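Local coordinates for secreted protein (Streptomyces lividans TK24, PDB 5LXZ) that is a secreted copper metalloradical enzyme of the AA5 (galactose oxidase-like) family that probably oxidises alcohol or aldehyde substrates through a copper-radical centre, at residues A[576-588]-A[592-604]. The protein carries 1 engineered substitution. Sequence-based numbering, arbitrary orientation.
Sequences KNLVQSGWYMMFV and EGTPSKAEWVRVP
Ser596 stands in for a backbone carbonyl where the antiparallel pairing of 582-588 with 599-603 runs out: its OG accepts the N-H of Val588 at 3.0 Å in an almost straight bond (177°) and itself donates to Lys597 O. The hydroxyl reaches Val588 because chi1 (66°) sets it between the backbone N and carbonyl carbon of Ser596, while Ser596 N returns a bond to Val588 O. Regular pairs of backbone bonds then join Met586 with Glu599, Tyr584 with Val601 and Gly582 with Val603. At the far end Ser581 OG donates to the C-terminal carboxylate, 2.7 Å from Pro604 O, and also meets Arg521.

Three aromatic rings on one side of the hairpin each receive an aliphatic group over a face. Arg602 CB sits 3.7 Å from the centroid of the six-membered ring of Trp583, with CD continuing toward NE1; Met585 CG covers the Trp600 ring off-centre, 3.9 Å from the centroid of its six-membered ring; Ala598 CB lies over the centre of the Phe587 ring, whose edge meets Ser596 O in plane. On the reverse side Val603 CG2 packs against Tyr584 CD1 (3.8 Å), and Met586 and Val601 share Phe527 of strand 524-528.

This last hairpin of the chain lies within the early-set, immunoglobulin-like sheet, between strands 517-518 and 535-541; its backbone ladder sets the register, the two serines extend it, and CH-pi contacts pack one side.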
loop_
_atom_site.group_PDB
_atom_site.type_symbol
_atom_site.label_atom_id
_atom_site.label_comp_id
_atom_site.label_asym_id
_atom_site.label_seq_id
_atom_site.Cartn_x
_atom_site.Cartn_y
_atom_site.Cartn_z
ATOM N N LYS A 576 -10.238 21.484 -3.835
ATOM C CA LYS A 576 -9.004 20.770 -4.092
ATOM C C LYS A 576 -8.744 19.623 -3.114
ATOM O O LYS A 576 -7.968 18.738 -3.415
ATOM C CB LYS A 576 -7.859 21.797 -4.052
ATOM C CG LYS A 576 -6.497 21.319 -4.496
ATOM C CD LYS A 576 -5.503 22.513 -4.571
ATOM C CE LYS A 576 -4.074 22.066 -4.696
ATOM N NZ LYS A 576 -3.795 21.471 -6.009
ATOM N N ASN A 577 -9.389 19.650 -1.968
ATOM C CA ASN A 577 -9.271 18.519 -1.054
ATOM C C ASN A 577 -10.090 17.331 -1.518
ATOM O O ASN A 577 -9.853 16.233 -1.035
ATOM C CB ASN A 577 -9.680 18.879 0.354
ATOM C CG ASN A 577 -8.797 19.932 1.003
ATOM O OD1 ASN A 577 -7.653 20.098 0.609
ATOM N ND2 ASN A 577 -9.337 20.658 1.970
ATOM N N LEU A 578 -11.108 17.539 -2.335
ATOM C CA LEU A 578 -11.924 16.513 -2.896
ATOM C C LEU A 578 -11.394 16.101 -4.267
ATOM O O LEU A 578 -11.119 14.927 -4.527
ATOM C CB LEU A 578 -13.376 17.027 -3.019
ATOM C CG LEU A 578 -14.369 16.100 -3.733
ATOM C CD1 LEU A 578 -14.509 14.752 -3.011
ATOM C CD2 LEU A 578 -15.691 16.815 -3.952
ATOM N N VAL A 579 -11.352 17.053 -5.190
ATOM C CA VAL A 579 -10.900 16.840 -6.545
ATOM C C VAL A 579 -9.449 17.288 -6.588
ATOM O O VAL A 579 -9.144 18.420 -6.919
ATOM C CB VAL A 579 -11.734 17.599 -7.581
ATOM C CG1 VAL A 579 -11.354 17.130 -8.950
ATOM C CG2 VAL A 579 -13.228 17.397 -7.335
ATOM N N GLN A 580 -8.546 16.410 -6.164
ATOM C CA GLN A 580 -7.099 16.707 -6.195
ATOM C C GLN A 580 -6.723 17.016 -7.661
ATOM O O GLN A 580 -7.236 16.366 -8.582
ATOM C CB GLN A 580 -6.328 15.491 -5.646
ATOM C CG GLN A 580 -6.669 15.219 -4.179
ATOM C CD GLN A 580 -6.247 13.831 -3.688
ATOM O OE1 GLN A 580 -6.449 12.822 -4.364
ATOM N NE2 GLN A 580 -5.627 13.783 -2.516
ATOM N N SER A 581 -5.798 17.947 -7.851
ATOM C CA SER A 581 -5.333 18.210 -9.200
ATOM C C SER A 581 -4.624 16.976 -9.768
ATOM O O SER A 581 -3.966 16.205 -9.058
ATOM C CB SER A 581 -4.374 19.347 -9.158
ATOM O OG SER A 581 -5.015 20.501 -8.677
ATOM N N GLY A 582 -4.791 16.773 -11.056
ATOM C CA GLY A 582 -4.277 15.610 -11.719
ATOM C C GLY A 582 -5.230 15.078 -12.743
ATOM O O GLY A 582 -6.214 15.729 -13.093
ATOM N N TRP A 583 -4.901 13.914 -13.249
ATOM C CA TRP A 583 -5.648 13.291 -14.317
ATOM C C TRP A 583 -6.604 12.255 -13.750
ATOM O O TRP A 583 -6.266 11.521 -12.827
ATOM C CB TRP A 583 -4.699 12.630 -15.285
ATOM C CG TRP A 583 -3.967 13.565 -16.156
ATOM C CD1 TRP A 583 -2.836 14.286 -15.831
ATOM C CD2 TRP A 583 -4.307 13.932 -17.485
ATOM N NE1 TRP A 583 -2.426 15.012 -16.918
ATOM C CE2 TRP A 583 -3.311 14.822 -17.939
ATOM C CE3 TRP A 583 -5.324 13.550 -18.346
ATOM C CZ2 TRP A 583 -3.314 15.341 -19.226
ATOM C CZ3 TRP A 583 -5.349 14.081 -19.603
ATOM C CH2 TRP A 583 -4.344 14.959 -20.038
ATOM N N TYR A 584 -7.766 12.145 -14.382
ATOM C CA TYR A 584 -8.839 11.295 -13.996
ATOM C C TYR A 584 -9.423 10.603 -15.210
ATOM O O TYR A 584 -9.456 11.168 -16.307
ATOM C CB TYR A 584 -9.971 12.089 -13.386
ATOM C CG TYR A 584 -9.688 12.702 -12.032
ATOM C CD1 TYR A 584 -8.972 13.889 -11.931
ATOM C CD2 TYR A 584 -10.120 12.095 -10.862
ATOM C CE1 TYR A 584 -8.692 14.439 -10.704
ATOM C CE2 TYR A 584 -9.858 12.654 -9.628
ATOM C CZ TYR A 584 -9.129 13.806 -9.537
ATOM O OH TYR A 584 -8.890 14.364 -8.295
ATOM N N MET A 585 -9.940 9.396 -14.984
ATOM C CA MET A 585 -10.861 8.743 -15.912
ATOM C C MET A 585 -12.257 9.255 -15.717
ATOM O O MET A 585 -12.770 9.227 -14.598
ATOM C CB MET A 585 -10.862 7.258 -15.702
ATOM C CG MET A 585 -9.600 6.550 -16.155
ATOM S SD MET A 585 -9.613 4.788 -15.795
ATOM C CE MET A 585 -9.402 4.742 -14.015
ATOM N N MET A 586 -12.936 9.702 -16.783
ATOM C CA MET A 586 -14.329 10.043 -16.674
ATOM C C MET A 586 -15.162 8.959 -17.326
ATOM O O MET A 586 -15.023 8.698 -18.527
ATOM C CB MET A 586 -14.657 11.401 -17.286
ATOM C CG MET A 586 -16.042 11.871 -16.849
ATOM S SD MET A 586 -16.550 13.357 -17.705
ATOM C CE MET A 586 -17.027 12.715 -19.302
ATOM N N PHE A 587 -16.036 8.370 -16.538
ATOM C CA PHE A 587 -16.960 7.330 -16.998
ATOM C C PHE A 587 -18.385 7.869 -16.907
ATOM O O PHE A 587 -18.763 8.542 -15.933
ATOM C CB PHE A 587 -16.913 6.094 -16.092
ATOM C CG PHE A 587 -15.665 5.279 -16.205
ATOM C CD1 PHE A 587 -15.561 4.232 -17.105
ATOM C CD2 PHE A 587 -14.589 5.494 -15.315
ATOM C CE1 PHE A 587 -14.416 3.428 -17.150
ATOM C CE2 PHE A 587 -13.469 4.702 -15.371
ATOM C CZ PHE A 587 -13.388 3.657 -16.232
ATOM N N VAL A 588 -19.215 7.513 -17.889
ATOM C CA VAL A 588 -20.646 7.774 -17.777
ATOM C C VAL A 588 -21.344 6.437 -17.722
ATOM O O VAL A 588 -20.954 5.508 -18.449
ATOM C CB VAL A 588 -21.169 8.692 -18.907
ATOM C CG1 VAL A 588 -20.307 9.953 -18.959
ATOM C CG2 VAL A 588 -21.211 8.007 -20.275
ATOM N N GLU A 592 -29.115 1.161 -16.944
ATOM C CA GLU A 592 -28.880 -0.271 -16.736
ATOM C C GLU A 592 -27.626 -0.514 -15.883
ATOM O O GLU A 592 -27.341 -1.646 -15.509
ATOM C CB GLU A 592 -28.701 -0.990 -18.068
ATOM C CG GLU A 592 -29.839 -0.770 -19.059
ATOM C CD GLU A 592 -29.576 -1.428 -20.411
ATOM O OE1 GLU A 592 -29.401 -2.653 -20.400
ATOM O OE2 GLU A 592 -29.534 -0.725 -21.460
ATOM N N GLY A 593 -26.874 0.549 -15.575
ATOM C CA GLY A 593 -25.613 0.423 -14.832
ATOM C C GLY A 593 -24.412 0.087 -15.699
ATOM O O GLY A 593 -23.367 -0.322 -15.180
ATOM N N THR A 594 -24.532 0.291 -17.003
ATOM C CA THR A 594 -23.452 -0.029 -17.937
ATOM C C THR A 594 -22.599 1.213 -18.182
ATOM O O THR A 594 -23.107 2.261 -18.574
ATOM C CB THR A 594 -23.996 -0.525 -19.278
ATOM O OG1 THR A 594 -24.889 -1.607 -19.013
ATOM C CG2 THR A 594 -22.900 -1.002 -20.159
ATOM N N PRO A 595 -21.282 1.131 -17.919
ATOM C CA PRO A 595 -20.402 2.277 -18.122
ATOM C C PRO A 595 -19.844 2.392 -19.515
ATOM O O PRO A 595 -19.598 1.373 -20.186
ATOM C CB PRO A 595 -19.271 1.991 -17.139
ATOM C CG PRO A 595 -19.156 0.495 -17.150
ATOM C CD PRO A 595 -20.563 -0.022 -17.341
ATOM N N SER A 596 -19.656 3.608 -19.973
ATOM C CA SER A 596 -18.817 3.872 -21.121
ATOM C C SER A 596 -17.391 3.453 -20.865
ATOM O O SER A 596 -17.013 3.115 -19.724
ATOM C CB SER A 596 -18.824 5.359 -21.426
ATOM O OG SER A 596 -18.217 6.103 -20.385
ATOM N N LYS A 597 -16.594 3.414 -21.913
ATOM C CA LYS A 597 -15.160 3.503 -21.744
ATOM C C LYS A 597 -14.844 4.893 -21.267
ATOM O O LYS A 597 -15.549 5.845 -21.607
ATOM C CB LYS A 597 -14.437 3.201 -23.035
ATOM C CG LYS A 597 -14.709 1.780 -23.538
ATOM C CD LYS A 597 -13.902 1.478 -24.773
ATOM C CE LYS A 597 -14.279 0.109 -25.285
ATOM N NZ LYS A 597 -13.500 -0.206 -26.511
ATOM N N ALA A 598 -13.739 5.047 -20.524
ATOM C CA ALA A 598 -13.415 6.339 -19.991
ATOM C C ALA A 598 -12.784 7.291 -20.967
ATOM O O ALA A 598 -12.013 6.867 -21.824
ATOM C CB ALA A 598 -12.492 6.170 -18.770
ATOM N N GLU A 599 -13.053 8.579 -20.775
ATOM C CA GLU A 599 -12.276 9.647 -21.362
ATOM C C GLU A 599 -11.407 10.237 -20.291
ATOM O O GLU A 599 -11.853 10.372 -19.147
ATOM C CB GLU A 599 -13.192 10.741 -21.912
ATOM C CG GLU A 599 -14.086 10.267 -23.036
ATOM C CD GLU A 599 -13.294 9.921 -24.272
ATOM O OE1 GLU A 599 -12.784 10.868 -24.901
ATOM O OE2 GLU A 599 -13.134 8.721 -24.595
ATOM N N TRP A 600 -10.215 10.656 -20.658
ATOM C CA TRP A 600 -9.301 11.305 -19.710
ATOM C C TRP A 600 -9.573 12.785 -19.519
ATOM O O TRP A 600 -9.753 13.537 -20.499
ATOM C CB TRP A 600 -7.858 11.062 -20.109
ATOM C CG TRP A 600 -7.389 9.664 -19.854
ATOM C CD1 TRP A 600 -7.409 8.623 -20.725
ATOM C CD2 TRP A 600 -6.969 9.121 -18.611
ATOM N NE1 TRP A 600 -6.956 7.490 -20.140
ATOM C CE2 TRP A 600 -6.697 7.754 -18.825
ATOM C CE3 TRP A 600 -6.740 9.661 -17.347
ATOM C CZ2 TRP A 600 -6.189 6.936 -17.844
ATOM C CZ3 TRP A 600 -6.258 8.824 -16.351
ATOM C CH2 TRP A 600 -6.010 7.474 -16.599
ATOM N N VAL A 601 -9.562 13.232 -18.269
ATOM C CA VAL A 601 -9.828 14.613 -17.892
ATOM C C VAL A 601 -8.718 15.060 -16.958
ATOM O O VAL A 601 -8.410 14.367 -15.962
ATOM C CB VAL A 601 -11.181 14.763 -17.203
ATOM C CG1 VAL A 601 -11.385 16.168 -16.629
ATOM C CG2 VAL A 601 -12.260 14.455 -18.205
ATOM N N ARG A 602 -8.082 16.173 -17.286
ATOM C CA ARG A 602 -7.113 16.784 -16.407
ATOM C C ARG A 602 -7.769 17.878 -15.625
ATOM O O ARG A 602 -8.371 18.788 -16.181
ATOM C CB ARG A 602 -5.938 17.344 -17.193
ATOM C CG ARG A 602 -4.817 17.828 -16.289
ATOM C CD ARG A 602 -3.657 18.390 -17.062
ATOM N NE ARG A 602 -3.910 19.669 -17.682
ATOM C CZ ARG A 602 -3.730 20.864 -17.104
ATOM N NH1 ARG A 602 -3.365 20.968 -15.843
ATOM N NH2 ARG A 602 -3.957 21.972 -17.808
ATOM N N VAL A 603 -7.597 17.839 -14.318
ATOM C CA VAL A 603 -8.039 18.909 -13.418
ATOM C C VAL A 603 -6.813 19.678 -12.974
ATOM O O VAL A 603 -5.926 19.140 -12.318
ATOM C CB VAL A 603 -8.801 18.325 -12.222
ATOM C CG1 VAL A 603 -9.198 19.403 -11.254
ATOM C CG2 VAL A 603 -10.000 17.513 -12.664
ATOM N N PRO A 604 -6.731 20.963 -13.291
ATOM C CA PRO A 604 -5.564 21.763 -12.872
ATOM C C PRO A 604 -5.403 21.911 -11.378
ATOM O O PRO A 604 -6.364 21.718 -10.626
ATOM C CB PRO A 604 -5.853 23.148 -13.456
ATOM C CG PRO A 604 -6.797 22.921 -14.540
ATOM C CD PRO A 604 -7.626 21.714 -14.194
ATOM O OXT PRO A 604 -4.266 22.181 -10.882
#